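Local structure of histidine kinase (Caulobacter vibrioides, 6TNE) at residues R2-E7 with I38-N43; D48-D53 with G70-A75; A17-A22 with I105-L110. The protein is the receiver domain of the hybrid histidine kinase CckA and probably takes part in phosphoryl transfer, as CheY-like receivers do. All coordinates share one frame; numbering follows the deposited sequence.

Interaction 1: residues R2-E7 with I38-N43; sequences RILFVE and IIAEEN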
# COMPACT_ATOMS: atom_id res chain seq x y z
N ARG A 2 7.11 -0.03 8.06
CA ARG A 2 7.50 0.25 6.68
C ARG A 2 6.32 -0.09 5.75
O ARG A 2 5.91 -1.24 5.66
CB ARG A 2 8.74 -0.55 6.28
CG ARG A 2 9.14 -0.33 4.82
CD ARG A 2 10.54 -0.92 4.53
NE ARG A 2 11.61 -0.10 5.09
CZ ARG A 2 12.88 -0.46 5.20
NH1 ARG A 2 13.27 -1.68 4.83
NH2 ARG A 2 13.74 0.40 5.71
N ILE A 3 5.77 0.93 5.10
CA ILE A 3 4.57 0.79 4.28
C ILE A 3 4.99 1.01 2.84
O ILE A 3 5.60 2.03 2.54
CB ILE A 3 3.50 1.82 4.68
CG1 ILE A 3 3.11 1.62 6.16
CG2 ILE A 3 2.26 1.68 3.79
CD1 ILE A 3 2.20 2.72 6.67
N LEU A 4 4.60 0.09 1.95
CA LEU A 4 4.73 0.33 0.51
C LEU A 4 3.36 0.83 0.05
O LEU A 4 2.37 0.11 0.19
CB LEU A 4 5.14 -0.98 -0.19
CG LEU A 4 5.14 -0.97 -1.71
CD1 LEU A 4 5.93 0.17 -2.29
CD2 LEU A 4 5.66 -2.35 -2.21
N PHE A 5 3.32 2.05 -0.48
CA PHE A 5 2.07 2.74 -0.82
C PHE A 5 2.09 2.96 -2.32
O PHE A 5 2.90 3.75 -2.83
CB PHE A 5 1.97 4.07 -0.06
CG PHE A 5 0.59 4.63 0.02
CD1 PHE A 5 -0.19 4.88 -1.08
CD2 PHE A 5 0.00 4.85 1.26
CE1 PHE A 5 -1.49 5.37 -0.96
CE2 PHE A 5 -1.29 5.36 1.40
CZ PHE A 5 -2.06 5.63 0.28
N VAL A 6 1.20 2.29 -3.04
CA VAL A 6 1.15 2.27 -4.49
C VAL A 6 -0.11 2.99 -4.94
O VAL A 6 -1.23 2.53 -4.65
CB VAL A 6 1.20 0.84 -5.02
CG1 VAL A 6 1.39 0.85 -6.54
CG2 VAL A 6 2.25 0.01 -4.29
N GLU A 7 0.04 4.12 -5.63
CA GLU A 7 -1.09 4.95 -6.04
C GLU A 7 -0.59 5.82 -7.18
O GLU A 7 0.41 6.52 -7.04
CB GLU A 7 -1.58 5.77 -4.83
CG GLU A 7 -2.53 6.91 -5.15
CD GLU A 7 -3.78 6.43 -5.81
OE1 GLU A 7 -4.62 5.84 -5.13
OE2 GLU A 7 -3.94 6.61 -7.03
N ILE A 38 9.54 -3.82 -8.06
CA ILE A 38 10.98 -3.67 -7.82
C ILE A 38 11.25 -3.24 -6.39
O ILE A 38 12.14 -3.78 -5.73
CB ILE A 38 11.54 -2.67 -8.85
CG1 ILE A 38 11.52 -3.32 -10.22
CG2 ILE A 38 12.95 -2.17 -8.45
CD1 ILE A 38 11.82 -2.41 -11.34
N ILE A 39 10.43 -2.31 -5.85
CA ILE A 39 10.61 -1.92 -4.47
C ILE A 39 10.41 -3.10 -3.53
O ILE A 39 11.18 -3.32 -2.59
CB ILE A 39 9.66 -0.75 -4.11
CG1 ILE A 39 10.04 0.50 -4.88
CG2 ILE A 39 9.71 -0.44 -2.61
CD1 ILE A 39 8.93 1.54 -4.90
N ALA A 40 9.37 -3.90 -3.80
CA ALA A 40 9.10 -5.07 -2.95
C ALA A 40 10.25 -6.05 -2.99
O ALA A 40 10.67 -6.56 -1.93
CB ALA A 40 7.78 -5.73 -3.38
N GLU A 41 10.80 -6.31 -4.18
CA GLU A 41 11.91 -7.24 -4.27
C GLU A 41 13.10 -6.74 -3.48
O GLU A 41 13.75 -7.50 -2.75
CB GLU A 41 12.29 -7.45 -5.72
CG GLU A 41 13.35 -8.46 -5.79
CD GLU A 41 13.73 -8.82 -7.18
OE1 GLU A 41 14.46 -9.82 -7.36
OE2 GLU A 41 13.32 -8.09 -8.11
N GLU A 42 13.46 -5.47 -3.66
CA GLU A 42 14.65 -4.91 -3.02
C GLU A 42 14.48 -4.74 -1.52
O GLU A 42 15.46 -4.59 -0.80
CB GLU A 42 15.03 -3.59 -3.68
CG GLU A 42 15.47 -3.72 -5.12
CD GLU A 42 16.75 -4.49 -5.33
OE1 GLU A 42 16.97 -4.87 -6.47
OE2 GLU A 42 17.52 -4.70 -4.40
N ASN A 43 13.24 -4.77 -1.03
CA ASN A 43 12.96 -4.64 0.39
C ASN A 43 12.31 -5.90 0.93
O ASN A 43 11.64 -5.87 1.97
CB ASN A 43 12.08 -3.41 0.63
CG ASN A 43 12.81 -2.11 0.37
OD1 ASN A 43 13.46 -1.58 1.26
ND2 ASN A 43 12.70 -1.59 -0.83
O HOH W 1 15.20 -2.71 3.12
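Leu-4 in the middle of strand 2-6 and Ile-39 and Ala-40 on the last turn of helix 33-42 form the apolar part of this contact. The two methyls of Leu-4 divide the helix between them: CD1 meets CG2 of Ile-39 at 3.8 Å, while CD2 lies 4.2 Å from CB of Ala-40. With CG anti to the backbone N (chi1 172°), the leucine branch is carried off the sheet toward the helix. Ile-39 answers with its short CG2 branch, not with the longer CG1 arm.

The polar part lies at the solvent-facing end, between Arg-2 and Asn-43. Their side chains cross at about a right angle, with the guanidinium and amide planes 76° apart, and NH1 of Arg-2 stands 3.6 Å from OD1 of Asn-43, too far for a direct bond. A water joins them, donating to Asn-43 OD1 at 2.8 Å and taking a weak bond from Arg-2 NH1. The amide, just past the end of helix 33-42, is held to its last turn: Asn-43 ND2 donates to Ile-39 O at 2.9 Å in a nearly straight bond (166°), which leaves OD1 directed to the water. Arg-2 has firmer partners as well, Thr-46 at NH1 and a salt bridge from NH2 to Glu-26.

This is helix-on-sheet packing of a CheY-like receiver domain. Strand 2-6 runs between strands 26-30 and 49-53; Ile-39 also rests on Leu-28 and Ala-30, Leu-4 touches Leu-50, and helix 10-21 packs against Ile-3 and Phe-5.

Interaction 2: residues D48-D53 with G70-A75; sequences DLLISD and GYLGTA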
# COMPACT_ATOMS: atom_id res chain seq x y z
N ASP A 48 6.09 -4.01 6.09
CA ASP A 48 5.08 -4.39 7.06
C ASP A 48 3.66 -4.32 6.53
O ASP A 48 2.78 -4.90 7.14
CB ASP A 48 5.26 -3.51 8.30
CG ASP A 48 6.61 -3.71 8.94
OD1 ASP A 48 6.92 -4.88 9.28
OD2 ASP A 48 7.38 -2.75 9.08
N LEU A 49 3.42 -3.58 5.45
CA LEU A 49 2.07 -3.38 4.94
C LEU A 49 2.20 -2.91 3.50
O LEU A 49 3.00 -2.01 3.22
CB LEU A 49 1.35 -2.30 5.76
CG LEU A 49 -0.05 -1.86 5.29
CD1 LEU A 49 -1.08 -2.97 5.36
CD2 LEU A 49 -0.53 -0.67 6.09
N LEU A 50 1.38 -3.45 2.62
CA LEU A 50 1.20 -2.92 1.27
C LEU A 50 -0.15 -2.21 1.24
O LEU A 50 -1.16 -2.81 1.62
CB LEU A 50 1.15 -4.07 0.25
CG LEU A 50 0.77 -3.68 -1.18
CD1 LEU A 50 1.74 -2.72 -1.78
CD2 LEU A 50 0.60 -4.91 -2.04
N ILE A 51 -0.18 -0.97 0.77
CA ILE A 51 -1.42 -0.25 0.48
C ILE A 51 -1.38 0.01 -1.02
O ILE A 51 -0.40 0.57 -1.51
CB ILE A 51 -1.52 1.08 1.22
CG1 ILE A 51 -1.46 0.86 2.74
CG2 ILE A 51 -2.85 1.76 0.83
CD1 ILE A 51 -1.44 2.16 3.54
N SER A 52 -2.40 -0.43 -1.76
CA SER A 52 -2.37 -0.24 -3.20
C SER A 52 -3.73 0.16 -3.73
O SER A 52 -4.76 -0.42 -3.34
CB SER A 52 -1.96 -1.53 -3.90
OG SER A 52 -1.83 -1.35 -5.31
N ASP A 53 -3.74 1.10 -4.66
CA ASP A 53 -4.90 1.35 -5.50
C ASP A 53 -5.20 0.10 -6.31
O ASP A 53 -4.32 -0.72 -6.58
CB ASP A 53 -4.62 2.56 -6.41
CG ASP A 53 -5.87 3.23 -6.99
OD1 ASP A 53 -6.99 2.88 -6.57
OD2 ASP A 53 -5.72 4.05 -7.94
N GLY A 70 5.18 -13.06 -2.56
CA GLY A 70 6.36 -13.75 -2.03
C GLY A 70 7.36 -12.79 -1.39
O GLY A 70 7.90 -13.05 -0.31
N TYR A 71 7.60 -11.62 -2.02
CA TYR A 71 8.54 -10.65 -1.43
C TYR A 71 7.95 -10.04 -0.17
O TYR A 71 8.69 -9.65 0.74
CB TYR A 71 8.85 -9.53 -2.43
CG TYR A 71 9.39 -10.03 -3.73
CD1 TYR A 71 10.47 -10.93 -3.78
CD2 TYR A 71 8.85 -9.56 -4.91
CE1 TYR A 71 10.99 -11.34 -5.01
CE2 TYR A 71 9.35 -9.97 -6.14
CZ TYR A 71 10.39 -10.91 -6.17
OH TYR A 71 10.88 -11.31 -7.38
N LEU A 72 6.61 -9.91 -0.13
CA LEU A 72 5.91 -9.33 1.01
C LEU A 72 5.81 -10.30 2.19
O LEU A 72 5.55 -9.85 3.31
CB LEU A 72 4.51 -8.87 0.59
CG LEU A 72 4.54 -7.75 -0.44
CD1 LEU A 72 3.12 -7.54 -0.97
CD2 LEU A 72 5.02 -6.48 0.24
N GLY A 73 5.95 -11.60 1.97
CA GLY A 73 5.83 -12.52 3.08
C GLY A 73 4.40 -12.49 3.58
O GLY A 73 3.46 -12.50 2.80
N THR A 74 4.24 -12.42 4.90
CA THR A 74 2.92 -12.37 5.50
C THR A 74 2.41 -10.95 5.72
O THR A 74 1.43 -10.76 6.45
CB THR A 74 2.92 -13.15 6.81
OG1 THR A 74 3.84 -12.53 7.71
CG2 THR A 74 3.33 -14.61 6.55
N ALA A 75 3.08 -9.95 5.15
CA ALA A 75 2.61 -8.59 5.37
C ALA A 75 1.14 -8.47 4.96
O ALA A 75 0.74 -8.98 3.91
CB ALA A 75 3.41 -7.62 4.52
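Leu-50 and Leu-72 meet through their methyls, CD2 of Leu-50 lying 3.8 Å from CD1 of Leu-72, with the two side chains crossing at about a right angle. On the strand, Leu-50 has CG opposite the backbone N (chi1 172°), and its branch leaves the sheet toward the end of helix 61-72. On the helix, Leu-72 keeps CG beside the backbone N and opposite the carbonyl carbon (chi1 -64°), which sends CD1 inward over Leu-50.

Gly-73 leaves the helix with positive phi, and a type II' turn from Leu-72 to Ala-75 is closed by Ala-75 N donating to Leu-72 O at 3.1 Å. The turn brings the methyl of Ala-75 against the backbone entering strand 49-53, with CB 3.8 Å from Asp-48 O. CB of Asp-48 points away from the turn, and its OD2 accepts from the backbone N of Arg-2.

In this beta-alpha-beta unit (strand 49-53, helix 61-72, strand 77-81), the first strand ends at Asp-53, salt-bridged to Lys-103 and close to Glu-7 and Asp-8, consistent with the acidic phosphorylation site of receiver domains. Backbone bonds tie Leu-50 to Pro-76 and Met-78 on one side, and Leu-49 and Ile-51 to Leu-4 on the other. Between the segments, aliphatic groups pack on each other and on peptide backbone without a polar bond, so van der Waals packing and burial carry the contact.

Interaction 3: residues A17-A22 with I105-L110; sequences ARLLRA and IDIKTL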
# COMPACT_ATOMS: atom_id res chain seq x y z
N ALA A 17 0.84 9.67 2.14
CA ALA A 17 2.20 9.31 2.55
C ALA A 17 2.72 10.29 3.61
O ALA A 17 3.32 9.89 4.61
CB ALA A 17 3.16 9.27 1.35
N ARG A 18 2.56 11.59 3.36
CA ARG A 18 3.05 12.60 4.30
C ARG A 18 2.34 12.49 5.65
O ARG A 18 2.95 12.65 6.71
CB ARG A 18 2.91 13.99 3.68
CG ARG A 18 3.91 14.20 2.58
CD ARG A 18 3.71 15.53 1.89
NE ARG A 18 4.08 16.62 2.80
CZ ARG A 18 3.88 17.90 2.52
NH1 ARG A 18 3.28 18.24 1.40
NH2 ARG A 18 4.25 18.84 3.39
N LEU A 19 1.02 12.23 5.62
CA LEU A 19 0.29 12.12 6.87
C LEU A 19 0.65 10.86 7.63
O LEU A 19 0.69 10.87 8.87
CB LEU A 19 -1.21 12.23 6.64
CG LEU A 19 -1.57 13.65 6.23
CD1 LEU A 19 -2.98 13.71 5.64
CD2 LEU A 19 -1.48 14.63 7.39
N LEU A 20 1.00 9.78 6.90
CA LEU A 20 1.46 8.58 7.58
C LEU A 20 2.88 8.80 8.14
O LEU A 20 3.20 8.34 9.25
CB LEU A 20 1.38 7.43 6.60
CG LEU A 20 0.28 6.40 6.57
CD1 LEU A 20 -0.83 6.33 7.64
CD2 LEU A 20 -0.03 5.87 5.17
N ARG A 21 3.74 9.49 7.39
CA ARG A 21 5.08 9.79 7.94
C ARG A 21 4.99 10.63 9.21
O ARG A 21 5.83 10.49 10.12
CB ARG A 21 5.93 10.50 6.89
CG ARG A 21 6.38 9.65 5.74
CD ARG A 21 7.33 10.42 4.77
NE ARG A 21 7.50 9.59 3.59
CZ ARG A 21 6.99 9.89 2.38
NH1 ARG A 21 6.36 11.05 2.19
NH2 ARG A 21 7.08 8.99 1.41
N ALA A 22 4.01 11.53 9.28
CA ALA A 22 3.80 12.35 10.48
C ALA A 22 3.48 11.49 11.68
O ALA A 22 3.66 11.94 12.82
CB ALA A 22 2.63 13.30 10.22
N ILE A 105 -10.22 8.76 0.70
CA ILE A 105 -9.63 8.31 1.95
C ILE A 105 -9.81 9.39 3.01
O ILE A 105 -9.52 10.56 2.79
CB ILE A 105 -8.14 8.01 1.75
CG1 ILE A 105 -7.95 6.84 0.78
CG2 ILE A 105 -7.46 7.77 3.10
CD1 ILE A 105 -8.84 5.65 1.08
N ASP A 106 -10.26 8.97 4.18
CA ASP A 106 -10.34 9.76 5.39
C ASP A 106 -9.10 9.39 6.22
O ASP A 106 -8.89 8.22 6.48
CB ASP A 106 -11.62 9.20 6.01
CG ASP A 106 -11.96 9.74 7.34
OD1 ASP A 106 -12.81 10.65 7.42
OD2 ASP A 106 -11.47 9.18 8.32
N ILE A 107 -8.23 10.37 6.57
CA ILE A 107 -6.96 10.03 7.25
C ILE A 107 -7.19 9.33 8.58
O ILE A 107 -6.46 8.40 8.93
CB ILE A 107 -5.98 11.23 7.39
CG1 ILE A 107 -4.61 10.77 7.91
CG2 ILE A 107 -6.44 12.23 8.43
CD1 ILE A 107 -3.97 9.57 7.17
N LYS A 108 -8.17 9.78 9.35
CA LYS A 108 -8.45 9.14 10.63
C LYS A 108 -8.72 7.66 10.43
O LYS A 108 -8.17 6.81 11.14
CB LYS A 108 -9.63 9.82 11.31
CG LYS A 108 -10.01 9.14 12.65
CD LYS A 108 -11.08 9.92 13.45
CE LYS A 108 -11.51 9.15 14.71
NZ LYS A 108 -12.22 9.98 15.74
N THR A 109 -9.52 7.33 9.41
CA THR A 109 -9.85 5.94 9.15
C THR A 109 -8.64 5.21 8.59
O THR A 109 -8.35 4.07 9.00
CB THR A 109 -11.02 5.85 8.18
OG1 THR A 109 -12.11 6.60 8.73
CG2 THR A 109 -11.43 4.37 8.00
N LEU A 110 -7.89 5.84 7.68
CA LEU A 110 -6.69 5.19 7.15
C LEU A 110 -5.73 4.84 8.28
O LEU A 110 -5.21 3.71 8.36
CB LEU A 110 -5.99 6.11 6.14
CG LEU A 110 -4.66 5.59 5.56
CD1 LEU A 110 -4.91 4.36 4.73
CD2 LEU A 110 -3.97 6.71 4.79
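Leu-19 and Ile-107, at the outer side of the contact, run obliquely past each other as helix 10-21 meets the first turn of helix 107-118. Ile-107 does the reaching: its CG1 arm lies opposite the backbone N (chi1 -172°) and carries CD1 to within 3.9 Å of Leu-19 CB. CG1 itself lies alongside, 4.1 Å from Leu-19 CD1, so the isoleucine arm is laid against the base and one branch of the leucine.

Deeper in, Leu-20 and Leu-110 are set differently, crossing at about a right angle and meeting through one methyl each, CD2 to CD2 at 4.0 Å. The CB of Leu-20 does not aim at the other helix, but the end of the side chain comes nearer to it. Its torsions are unusual for a leucine, with chi1 -100° and chi2 near eclipsed at -6°. Leu-20 also rests on Val-27 and Tyr-25, and Leu-110 on Met-78 and Leu-101, so this inner pair is built into the layer between helices and sheet.

The start of helix 107-118 is fixed by Asp-106, its N-cap. OD2 accepts from Thr-109 N at 2.9 Å through its anti lone pair and from Thr-109 OG1 at 2.7 Å, the hydroxyl coming from above the carboxylate plane. Two bonds on one oxygen fix the first turn, which begins with Ile-107.

Across the two helices the contact is wholly aliphatic: hydrocarbon packing joins the first and last helices of the receiver fold, and none of the polar bonds runs from one segment to the other; Arg-21, for example, is salt-bridged to Glu-29.

Overall arrangement
All three contacts belong to one receiver domain, a five-stranded parallel sheet in strand order 2-1-3-4-5 with helices on both faces. Interactions 1 and 2 have centres about 8 Å apart and share one face, their strands 2-6 and 49-53 being neighbours joined by backbone bonds. Interaction 3 joins helices 10-21 and 107-118 on the other face, its centre about 17 and 18 Å from those of interactions 1 and 2. Ile-51 of strand 49-53 touches both Leu-20 and Leu-110, so the strand of interaction 2 also packs under interaction 3. Along the chain, interactions 1 and 2 follow in series; interaction 3 encloses interaction 2 and alternates with interaction 1, joining the first and last helices near the chain's ends.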